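Local coordinates for glutathione S-transferase delta (Bombyx mori, PDB 3VK9), which probably catalyses the conjugation of glutathione to electrophilic compounds, working as a homodimeric delta-class glutathione transferase, at residues L57-L62 with V75-K80. Sequence-based numbering, arbitrary orientation. Where two conformers were deposited one is given.
Sequences LVDDGL and VNKYAK
Asp59 and Lys77 reach for each other from opposite directions and meet in a salt bridge within the thioredoxin-like N-terminal domain of this glutathione transferase. It ties the beta hairpin of strands 56-59 and 62-64 to the last turn of helix 67-78. The nearest CA atoms of the two segments, those of Asp59 and Lys77, are still 11.0 Å apart, so the side chains alone bridge the gap. Lys77 spans it with a chain extended beyond CG, all its torsions near 180°, while Asp59 turns CG anti to its own N (chi1 -174°). Lys77 NZ donates to Asp59 OD2 at 2.7 Å, arriving on the syn side and 17° out of the carboxylate plane; Asp59 OD1, at 3.4 Å from Lys77 NZ, is a distant second.

Asp59 OD2 is gripped more than once: Tyr73 OH, from the same helix, hydrogen-bonds to it, and Lys90 NZ of the second subunit forms a further salt bridge, which links this corner of the domain to the dimer partner. Two ammonium groups and a phenol around one oxygen would be expected to stabilise the carboxylate as an anion.

The hairpin carrying Asp59 closes in a type II' turn from Asp59 to Leu62, with Asp59 N to Leu62 O at 2.7 Å and Leu62 N to Asp59 O at 3.0 Å satisfying both backbone groups of Asp59. Lys77 also packs on its neighbour: its CG sits over the middle of the Tyr78 ring, 3.9 Å above the ring plane, and its NZ gives a second hydrogen bond to Tyr78 OH, 3.1 Å long.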
loop_
_atom_site.group_PDB
_atom_site.type_symbol
_atom_site.label_atom_id
_atom_site.label_comp_id
_atom_site.label_asym_id
_atom_site.label_seq_id
_atom_site.Cartn_x
_atom_site.Cartn_y
_atom_site.Cartn_z
ATOM N N LEU A 57 1.975 -15.609 5.299
ATOM C CA LEU A 57 3.291 -16.212 5.446
ATOM C C LEU A 57 3.507 -16.491 6.943
ATOM O O LEU A 57 3.322 -15.598 7.758
ATOM C CB LEU A 57 4.331 -15.209 4.931
ATOM C CG LEU A 57 5.819 -15.575 4.776
ATOM C CD1 LEU A 57 6.590 -15.521 6.080
ATOM C CD2 LEU A 57 5.968 -16.910 4.083
ATOM N N VAL A 58 3.865 -17.718 7.313
ATOM C CA VAL A 58 4.126 -18.014 8.727
ATOM C C VAL A 58 5.535 -18.548 8.910
ATOM O O VAL A 58 5.880 -19.638 8.437
ATOM C CB VAL A 58 3.110 -18.997 9.335
ATOM C CG1 VAL A 58 3.408 -19.224 10.819
ATOM C CG2 VAL A 58 1.703 -18.463 9.151
ATOM N N ASP A 59 6.345 -17.761 9.611
ATOM C CA ASP A 59 7.763 -18.032 9.743
ATOM C C ASP A 59 8.082 -18.114 11.235
ATOM O O ASP A 59 8.452 -17.121 11.858
ATOM C CB ASP A 59 8.562 -16.922 9.058
ATOM C CG ASP A 59 10.045 -17.206 9.023
ATOM O OD1 ASP A 59 10.452 -18.243 9.569
ATOM O OD2 ASP A 59 10.809 -16.389 8.465
ATOM N N ASP A 60 7.922 -19.310 11.796
ATOM C CA ASP A 60 7.962 -19.505 13.239
ATOM C C ASP A 60 6.967 -18.583 13.944
ATOM O O ASP A 60 5.755 -18.684 13.739
ATOM C CB ASP A 60 9.377 -19.294 13.777
ATOM C CG ASP A 60 10.380 -20.252 13.156
ATOM O OD1 ASP A 60 9.944 -21.203 12.466
ATOM O OD2 ASP A 60 11.599 -20.061 13.362
ATOM N N GLY A 61 7.485 -17.681 14.770
ATOM C CA GLY A 61 6.636 -16.780 15.528
ATOM C C GLY A 61 6.017 -15.656 14.711
ATOM O O GLY A 61 5.129 -14.957 15.199
ATOM N N LEU A 62 6.473 -15.476 13.473
ATOM C CA LEU A 62 6.005 -14.357 12.662
ATOM C C LEU A 62 4.940 -14.746 11.635
ATOM O O LEU A 62 5.153 -15.590 10.759
ATOM C CB LEU A 62 7.165 -13.650 11.959
ATOM C CG LEU A 62 6.752 -12.387 11.190
ATOM C CD1 LEU A 62 6.610 -11.192 12.132
ATOM C CD2 LEU A 62 7.708 -12.058 10.041
ATOM N N VAL A 75 13.227 -11.234 0.395
ATOM C CA VAL A 75 14.505 -10.724 -0.064
ATOM C C VAL A 75 15.380 -10.272 1.106
ATOM O O VAL A 75 16.549 -10.634 1.160
ATOM C CB VAL A 75 14.347 -9.559 -1.085
ATOM C CG1 VAL A 75 15.697 -9.090 -1.547
ATOM C CG2 VAL A 75 13.493 -9.979 -2.260
ATOM N N ASN A 76 14.810 -9.493 2.034
ATOM C CA ASN A 76 15.558 -8.954 3.176
ATOM C C ASN A 76 16.144 -10.077 4.007
ATOM O O ASN A 76 17.262 -9.973 4.519
ATOM C CB ASN A 76 14.674 -8.072 4.088
ATOM C CG ASN A 76 14.267 -6.751 3.435
ATOM O OD1 ASN A 76 14.916 -6.275 2.493
ATOM N ND2 ASN A 76 13.184 -6.141 3.951
ATOM N N LYS A 77 15.370 -11.151 4.135
ATOM C CA LYS A 77 15.771 -12.315 4.907
ATOM C C LYS A 77 16.825 -13.149 4.198
ATOM O O LYS A 77 17.866 -13.421 4.767
ATOM C CB LYS A 77 14.559 -13.215 5.220
ATOM C CG LYS A 77 14.927 -14.360 6.161
ATOM C CD LYS A 77 13.738 -15.206 6.583
ATOM C CE LYS A 77 14.200 -16.234 7.632
ATOM N NZ LYS A 77 13.233 -17.331 7.838
ATOM N N TYR A 78 16.530 -13.582 2.969
ATOM C CA TYR A 78 17.312 -14.638 2.313
ATOM C C TYR A 78 18.361 -14.134 1.310
ATOM O O TYR A 78 19.318 -14.837 1.011
ATOM C CB TYR A 78 16.372 -15.622 1.597
ATOM C CG TYR A 78 15.544 -16.476 2.525
ATOM C CD1 TYR A 78 16.124 -17.532 3.242
ATOM C CD2 TYR A 78 14.190 -16.234 2.691
ATOM C CE1 TYR A 78 15.377 -18.313 4.072
ATOM C CE2 TYR A 78 13.433 -17.001 3.535
ATOM C CZ TYR A 78 14.026 -18.042 4.218
ATOM O OH TYR A 78 13.263 -18.802 5.055
ATOM N N ALA A 79 18.175 -12.928 0.785
ATOM C CA ALA A 79 19.063 -12.425 -0.267
ATOM C C ALA A 79 19.326 -10.933 -0.155
ATOM O O ALA A 79 19.178 -10.191 -1.124
ATOM C CB ALA A 79 18.509 -12.767 -1.647
ATOM N N LYS A 80 19.700 -10.506 1.049
ATOM C CA LYS A 80 20.048 -9.114 1.303
ATOM C C LYS A 80 21.059 -8.652 0.255
ATOM O O LYS A 80 22.095 -9.279 0.063
ATOM C CB LYS A 80 20.620 -8.951 2.716
ATOM C CG LYS A 80 21.237 -7.586 2.978
ATOM C CD LYS A 80 22.051 -7.576 4.265
ATOM C CE LYS A 80 22.881 -6.298 4.389
ATOM N NZ LYS A 80 23.824 -6.116 3.241
#